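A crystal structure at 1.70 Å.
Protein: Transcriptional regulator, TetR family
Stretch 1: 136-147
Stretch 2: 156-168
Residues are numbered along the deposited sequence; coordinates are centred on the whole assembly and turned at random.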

ATOM      1  N   LYS A 136      16.712   5.363  -5.019  1.00 15.23           N
ATOM      2  CA  LYS A 136      16.967   6.198  -6.196  1.00 12.82           C
ATOM      3  C   LYS A 136      15.664   6.709  -6.815  1.00 10.59           C
ATOM      4  O   LYS A 136      15.592   7.862  -7.242  1.00 14.21           O
ATOM      5  CB  LYS A 136      17.799   5.440  -7.209  1.00 15.27           C
ATOM      6  CG  LYS A 136      19.266   5.259  -6.770  1.00 21.76           C
ATOM      7  CD  LYS A 136      20.210   5.058  -7.953  1.00 34.34           C
ATOM      8  CE  LYS A 136      21.473   4.298  -7.551  1.00 44.69           C
ATOM      9  NZ  LYS A 136      21.280   2.802  -7.581  1.00 48.50           N
ATOM     10  N   TYR A 137      14.614   5.883  -6.837  1.00  8.41           N
ATOM     11  CA  TYR A 137      13.318   6.358  -7.318  1.00  8.60           C
ATOM     12  C   TYR A 137      12.733   7.434  -6.408  1.00  9.70           C
ATOM     13  O   TYR A 137      12.250   8.474  -6.882  1.00  8.64           O
ATOM     14  CB  TYR A 137      12.360   5.166  -7.465  1.00  8.88           C
ATOM     15  CG  TYR A 137      11.077   5.526  -8.193  1.00 11.54           C
ATOM     16  CD1 TYR A 137      11.106   5.985  -9.500  1.00 13.23           C
ATOM     17  CD2 TYR A 137       9.846   5.390  -7.585  1.00  7.41           C
ATOM     18  CE1 TYR A 137       9.932   6.348 -10.188  1.00 13.42           C
ATOM     19  CE2 TYR A 137       8.673   5.732  -8.245  1.00  7.23           C
ATOM     20  CZ  TYR A 137       8.724   6.200  -9.568  1.00 14.47           C
ATOM     21  OH  TYR A 137       7.576   6.545 -10.257  1.00 12.01           O
ATOM     22  N   VAL A 138      12.741   7.191  -5.093  1.00 10.19           N
ATOM     23  CA  VAL A 138      12.237   8.184  -4.153  1.00  9.52           C
ATOM     24  C   VAL A 138      13.007   9.492  -4.301  1.00  9.60           C
ATOM     25  O   VAL A 138      12.412  10.581  -4.274  1.00 10.17           O
ATOM     26  CB  VAL A 138      12.305   7.658  -2.705  1.00  9.31           C
ATOM     27  CG1 VAL A 138      11.900   8.747  -1.719  1.00 12.68           C
ATOM     28  CG2 VAL A 138      11.394   6.475  -2.503  1.00 11.11           C
ATOM     29  N   ASP A 139      14.341   9.407  -4.463  1.00 10.03           N
ATOM     30  CA  ASP A 139      15.158  10.610  -4.646  1.00 11.98           C
ATOM     31  C   ASP A 139      14.695  11.400  -5.864  1.00 12.53           C
ATOM     32  O   ASP A 139      14.641  12.641  -5.849  1.00 11.66           O
ATOM     33  CB  ASP A 139      16.636  10.233  -4.830  1.00 13.00           C
ATOM     34  CG  ASP A 139      17.300   9.714  -3.567  1.00 24.18           C
ATOM     35  OD1 ASP A 139      16.742   9.844  -2.458  1.00 22.62           O
ATOM     36  OD2 ASP A 139      18.414   9.165  -3.705  1.00 30.06           O
ATOM     37  N   PHE A 140      14.420  10.689  -6.956  1.00  9.85           N
ATOM     38  CA  PHE A 140      13.927  11.321  -8.165  1.00  9.76           C
ATOM     39  C   PHE A 140      12.628  12.067  -7.907  1.00 10.90           C
ATOM     40  O   PHE A 140      12.469  13.216  -8.331  1.00 10.23           O
ATOM     41  CB  PHE A 140      13.740  10.252  -9.227  1.00 10.00           C
ATOM     42  CG  PHE A 140      13.181  10.772 -10.556  1.00  8.50           C
ATOM     43  CD1 PHE A 140      14.011  11.280 -11.537  1.00 13.52           C
ATOM     44  CD2 PHE A 140      11.809  10.731 -10.817  1.00 11.08           C
ATOM     45  CE1 PHE A 140      13.489  11.706 -12.776  1.00 14.23           C
ATOM     46  CE2 PHE A 140      11.291  11.155 -12.031  1.00 13.94           C
ATOM     47  CZ  PHE A 140      12.117  11.673 -12.995  1.00 11.76           C
ATOM     48  N   LEU A 141      11.679  11.422  -7.225  1.00 11.98           N
ATOM     49  CA  LEU A 141      10.423  12.107  -6.916  1.00 11.01           C
ATOM     50  C   LEU A 141      10.672  13.317  -6.015  1.00  8.93           C
ATOM     51  O   LEU A 141      10.097  14.398  -6.246  1.00  9.67           O
ATOM     52  CB  LEU A 141       9.428  11.140  -6.257  1.00 11.02           C
ATOM     53  CG  LEU A 141       8.991   9.903  -7.070  1.00 10.30           C
ATOM     54  CD1 LEU A 141       8.049   9.049  -6.243  1.00 11.02           C
ATOM     55  CD2 LEU A 141       8.316  10.333  -8.311  1.00 11.43           C
ATOM     56  N   GLU A 142      11.549  13.180  -5.008  1.00  9.98           N
ATOM     57  CA  GLU A 142      11.803  14.307  -4.106  1.00 10.94           C
ATOM     58  C   GLU A 142      12.420  15.491  -4.844  1.00  9.68           C
ATOM     59  O   GLU A 142      12.017  16.637  -4.629  1.00  7.68           O
ATOM     60  CB  GLU A 142      12.703  13.879  -2.931  1.00 11.80           C
ATOM     61  CG  GLU A 142      12.057  12.921  -1.975  1.00 10.58           C
ATOM     62  CD  GLU A 142      12.784  12.717  -0.641  1.00 19.68           C
ATOM     63  OE1 GLU A 142      13.859  13.296  -0.417  1.00 23.95           O
ATOM     64  OE2 GLU A 142      12.261  11.943   0.188  1.00 15.91           O
ATOM     65  N   GLU A 143      13.359  15.241  -5.759  1.00 12.77           N
ATOM     66  CA  GLU A 143      13.945  16.342  -6.523  1.00 11.89           C
ATOM     67  C   GLU A 143      12.887  17.059  -7.357  1.00 10.65           C
ATOM     68  O   GLU A 143      12.857  18.287  -7.407  1.00 11.79           O
ATOM     69  CB  GLU A 143      15.089  15.821  -7.400  1.00 15.75           C
ATOM     70  N   ALA A 144      11.980  16.312  -7.992  1.00  9.64           N
ATOM     71  CA  ALA A 144      10.917  16.949  -8.768  1.00 10.87           C
ATOM     72  C   ALA A 144       9.964  17.750  -7.883  1.00  7.26           C
ATOM     73  O   ALA A 144       9.592  18.884  -8.227  1.00 10.11           O
ATOM     74  CB  ALA A 144      10.141  15.913  -9.564  1.00 10.62           C
ATOM     75  N   PHE A 145       9.561  17.197  -6.745  1.00 11.07           N
ATOM     76  CA  PHE A 145       8.721  17.966  -5.826  1.00  8.18           C
ATOM     77  C   PHE A 145       9.435  19.250  -5.383  1.00 10.75           C
ATOM     78  O   PHE A 145       8.842  20.330  -5.408  1.00 11.73           O
ATOM     79  CB  PHE A 145       8.309  17.092  -4.640  1.00  7.57           C
ATOM     80  CG  PHE A 145       7.034  16.321  -4.855  1.00  4.97           C
ATOM     81  CD1 PHE A 145       5.824  16.949  -4.857  1.00  8.49           C
ATOM     82  CD2 PHE A 145       7.070  14.951  -5.089  1.00 10.60           C
ATOM     83  CE1 PHE A 145       4.661  16.213  -5.021  1.00 10.32           C
ATOM     84  CE2 PHE A 145       5.920  14.235  -5.246  1.00  7.37           C
ATOM     85  CZ  PHE A 145       4.721  14.871  -5.222  1.00  9.12           C
ATOM     86  N   SER A 146      10.729  19.163  -5.069  1.00  9.42           N
ATOM     87  CA  SER A 146      11.514  20.347  -4.688  1.00  9.65           C
ATOM     88  C   SER A 146      11.497  21.437  -5.748  1.00 14.60           C
ATOM     89  O   SER A 146      11.289  22.617  -5.440  1.00 12.17           O
ATOM     90  CB  SER A 146      12.952  19.930  -4.406  1.00 13.58           C
ATOM     91  OG  SER A 146      12.986  19.315  -3.139  1.00 18.04           O
ATOM     92  N   GLN A 147      11.809  21.063  -6.988  1.00 11.04           N
ATOM     93  CA  GLN A 147      11.842  21.990  -8.113  1.00 14.54           C
ATOM     94  C   GLN A 147      10.481  22.601  -8.387  1.00 11.22           C
ATOM     95  O   GLN A 147      10.361  23.811  -8.578  1.00 11.46           O
ATOM     96  CB  GLN A 147      12.321  21.249  -9.344  1.00 13.19           C
ATOM     97  CG  GLN A 147      13.717  20.744  -9.247  1.00  9.19           C
ATOM     98  CD  GLN A 147      14.070  19.852 -10.404  1.00  9.29           C
ATOM     99  OE1 GLN A 147      13.251  19.604 -11.276  1.00 13.71           O
ATOM    100  NE2 GLN A 147      15.305  19.341 -10.405  1.00 15.87           N
ATOM    101  N   PRO A 156       3.161  24.471  -2.072  1.00 12.61           N
ATOM    102  CA  PRO A 156       4.311  24.001  -1.291  1.00 19.85           C
ATOM    103  C   PRO A 156       3.998  22.736  -0.497  1.00 17.00           C
ATOM    104  O   PRO A 156       2.912  22.596   0.073  1.00 15.26           O
ATOM    105  CB  PRO A 156       4.608  25.170  -0.350  1.00 20.39           C
ATOM    106  CG  PRO A 156       4.113  26.357  -1.075  1.00 17.99           C
ATOM    107  CD  PRO A 156       2.902  25.903  -1.860  1.00 19.15           C
ATOM    108  N   VAL A 157       4.979  21.825  -0.467  1.00 17.02           N
ATOM    109  CA  VAL A 157       4.884  20.565   0.265  1.00 14.23           C
ATOM    110  C   VAL A 157       6.304  20.102   0.557  1.00 13.00           C
ATOM    111  O   VAL A 157       7.226  20.377  -0.210  1.00 13.48           O
ATOM    112  CB  VAL A 157       4.080  19.508  -0.538  1.00 11.68           C
ATOM    113  CG1 VAL A 157       4.871  19.027  -1.737  1.00 12.74           C
ATOM    114  CG2 VAL A 157       3.676  18.345   0.327  1.00 14.35           C
ATOM    115  N   ASP A 158       6.482  19.453   1.709  1.00 11.70           N
ATOM    116  CA  ASP A 158       7.749  18.805   2.017  1.00  9.14           C
ATOM    117  C   ASP A 158       8.006  17.730   0.968  1.00 17.08           C
ATOM    118  O   ASP A 158       7.117  16.904   0.724  1.00 18.08           O
ATOM    119  CB  ASP A 158       7.724  18.178   3.397  1.00 16.53           C
ATOM    120  CG  ASP A 158       9.035  17.528   3.759  1.00 22.12           C
ATOM    121  OD1 ASP A 158       9.282  16.389   3.308  1.00 15.42           O
ATOM    122  OD2 ASP A 158       9.822  18.158   4.512  1.00 20.13           O
ATOM    123  N   PRO A 159       9.174  17.732   0.303  1.00 12.07           N
ATOM    124  CA  PRO A 159       9.361  16.806  -0.840  1.00 10.28           C
ATOM    125  C   PRO A 159       9.221  15.331  -0.482  1.00 10.16           C
ATOM    126  O   PRO A 159       8.820  14.537  -1.353  1.00 10.04           O
ATOM    127  CB  PRO A 159      10.785  17.112  -1.320  1.00  9.58           C
ATOM    128  CG  PRO A 159      11.124  18.445  -0.781  1.00 19.38           C
ATOM    129  CD  PRO A 159      10.294  18.685   0.441  1.00 14.45           C
ATOM    130  N   THR A 160       9.588  14.927   0.749  1.00 10.67           N
ATOM    131  CA  THR A 160       9.415  13.543   1.177  1.00 10.38           C
ATOM    132  C   THR A 160       7.937  13.217   1.339  1.00 11.56           C
ATOM    133  O   THR A 160       7.495  12.127   0.978  1.00 11.13           O
ATOM    134  CB  THR A 160      10.176  13.301   2.493  1.00 15.93           C
ATOM    135  OG1 THR A 160      11.551  13.689   2.314  1.00 14.28           O
ATOM    136  CG2 THR A 160      10.134  11.849   2.912  1.00 10.42           C
ATOM    137  N   VAL A 161       7.167  14.143   1.920  1.00  9.96           N
ATOM    138  CA  VAL A 161       5.718  13.982   1.982  1.00 12.54           C
ATOM    139  C   VAL A 161       5.150  13.830   0.573  1.00 13.36           C
ATOM    140  O   VAL A 161       4.369  12.905   0.283  1.00 12.53           O
ATOM    141  CB  VAL A 161       5.094  15.175   2.726  1.00 15.31           C
ATOM    142  CG1 VAL A 161       3.567  15.105   2.735  1.00 23.37           C
ATOM    143  CG2 VAL A 161       5.630  15.229   4.164  1.00 15.56           C
ATOM    144  N   GLY A 162       5.517  14.752  -0.314  1.00 10.52           N
ATOM    145  CA  GLY A 162       5.071  14.667  -1.710  1.00  8.69           C
ATOM    146  C   GLY A 162       5.388  13.309  -2.298  1.00  9.91           C
ATOM    147  O   GLY A 162       4.505  12.620  -2.797  1.00  9.28           O
ATOM    148  N   ALA A 163       6.640  12.869  -2.140  1.00  8.72           N
ATOM    149  CA  ALA A 163       7.100  11.615  -2.731  1.00  8.88           C
ATOM    150  C   ALA A 163       6.301  10.415  -2.236  1.00  7.19           C
ATOM    151  O   ALA A 163       5.845   9.579  -3.043  1.00  9.22           O
ATOM    152  CB  ALA A 163       8.590  11.435  -2.430  1.00  8.81           C
ATOM    153  N   PHE A 164       6.162  10.258  -0.912  1.00  7.34           N
ATOM    154  CA  PHE A 164       5.481   9.080  -0.417  1.00 10.32           C
ATOM    155  C   PHE A 164       3.956   9.197  -0.497  1.00  6.98           C
ATOM    156  O   PHE A 164       3.270   8.174  -0.429  1.00  8.94           O
ATOM    157  CB  PHE A 164       5.943   8.772   1.018  1.00 17.13           C
ATOM    158  CG  PHE A 164       7.317   8.130   1.080  1.00 13.50           C
ATOM    159  CD1 PHE A 164       7.522   6.840   0.653  1.00 13.38           C
ATOM    160  CD2 PHE A 164       8.400   8.843   1.544  1.00 13.75           C
ATOM    161  CE1 PHE A 164       8.770   6.283   0.698  1.00 15.90           C
ATOM    162  CE2 PHE A 164       9.648   8.274   1.601  1.00 13.13           C
ATOM    163  CZ  PHE A 164       9.831   7.005   1.183  1.00 14.59           C
ATOM    164  N   SER A 165       3.398  10.388  -0.649  1.00  7.69           N
ATOM    165  CA  SER A 165       1.964  10.487  -0.950  1.00  9.84           C
ATOM    166  C   SER A 165       1.701   9.920  -2.336  1.00  8.32           C
ATOM    167  O   SER A 165       0.806   9.066  -2.546  1.00  8.69           O
ATOM    168  CB  SER A 165       1.502  11.942  -0.862  1.00 13.16           C
ATOM    169  OG  SER A 165       1.580  12.409   0.492  1.00 12.49           O
ATOM    170  N   PHE A 166       2.499  10.386  -3.282  1.00 10.19           N
ATOM    171  CA  PHE A 166       2.541   9.868  -4.647  1.00  7.09           C
ATOM    172  C   PHE A 166       2.692   8.347  -4.650  1.00  9.18           C
ATOM    173  O   PHE A 166       1.938   7.620  -5.326  1.00 10.01           O
ATOM    174  CB  PHE A 166       3.704  10.573  -5.335  1.00  6.94           C
ATOM    175  CG  PHE A 166       4.002  10.139  -6.768  1.00  4.99           C
ATOM    176  CD1 PHE A 166       4.368   8.838  -7.107  1.00  6.78           C
ATOM    177  CD2 PHE A 166       4.045  11.103  -7.729  1.00 11.84           C
ATOM    178  CE1 PHE A 166       4.708   8.515  -8.463  1.00  9.58           C
ATOM    179  CE2 PHE A 166       4.384  10.792  -9.045  1.00  7.82           C
ATOM    180  CZ  PHE A 166       4.720   9.477  -9.374  1.00  7.64           C
ATOM    181  N   LEU A 167       3.714   7.843  -3.953  1.00  6.27           N
ATOM    182  CA  LEU A 167       3.961   6.410  -3.952  1.00  7.95           C
ATOM    183  C   LEU A 167       2.800   5.626  -3.343  1.00  9.70           C
ATOM    184  O   LEU A 167       2.385   4.599  -3.895  1.00 10.81           O
ATOM    185  CB  LEU A 167       5.262   6.103  -3.214  1.00  7.51           C
ATOM    186  CG  LEU A 167       6.536   6.270  -4.022  1.00 19.08           C
ATOM    187  CD1 LEU A 167       7.748   6.074  -3.089  1.00 20.39           C
ATOM    188  CD2 LEU A 167       6.580   5.304  -5.220  1.00 16.66           C
ATOM    189  N   GLY A 168       2.277   6.054  -2.181  1.00  8.85           N
ATOM    190  CA  GLY A 168       1.148   5.342  -1.599  1.00  8.22           C
ATOM    191  C   GLY A 168      -0.064   5.335  -2.520  1.00  6.74           C
ATOM    192  O   GLY A 168      -0.734   4.313  -2.680  1.00  8.35           O
TER

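Two helices, 136-147 and 159-168, cross at 123° between their N-to-C directions, their axes approaching to 8.1 Å, and the two stretches bury 646 Å² between them. The backbones come nearest at two places: the CA atoms of Leu 141 and Ala 163 lie 5.4 Å apart, those of Glu 142 and Pro 159 4.8 Å.

Aromatic packing centres on Phe 145, whose side chain (chi1 -89°) fits as a knob among Pro 159, Gly 162, Ala 163 and Phe 166. Gly 162 lies over one face of its ring, with CA 3.6 Å from the centroid in a CH-pi contact and Gly 162 C 3.1 Å from Phe 145 CE2. Glycine suits this place because an ideal CB would fall 2.6 Å from Phe 145 CD1, a clash. Val 157 CG1, from the loop before the helix, reaches Phe 145 CD1 at 3.9 Å. In a second CH-pi contact, Leu 141 CD2 sits 4.0 Å from the centroid of the Phe 166 ring, over its face.

Further apolar contacts extend the seam; Tyr 137, Leu 141, Ala 163 and Leu 167 are buried, whereas Val 138 and Phe 164 are partly exposed. Leu 141 points toward the other helix, its CB 3.9 Å from Ala 163 CB, so that the alanine methyl packs directly on the leucine. Leu 167 branches between neighbours: its CD1 meets Val 138 CG2 and its CD2 meets Tyr 137 CE2 at the ring edge, both at 3.7 Å. Val 138 CG1 also touches Phe 164 CZ at 4.0 Å.

Polar contact across the stretches is sparse. Thr 160 OG1 donates a weak hydrogen bond to Glu 142 OE2 (2.8 Å), while the aliphatic part of the glutamate packs on alanine, Glu 142 CG lying 3.8 Å from Ala 163 CB. Within the second stretch, Asp 158 caps the helix, OD1 accepting from Thr 160 N (3.0 Å) and, weakly, from Val 161 N (3.4 Å).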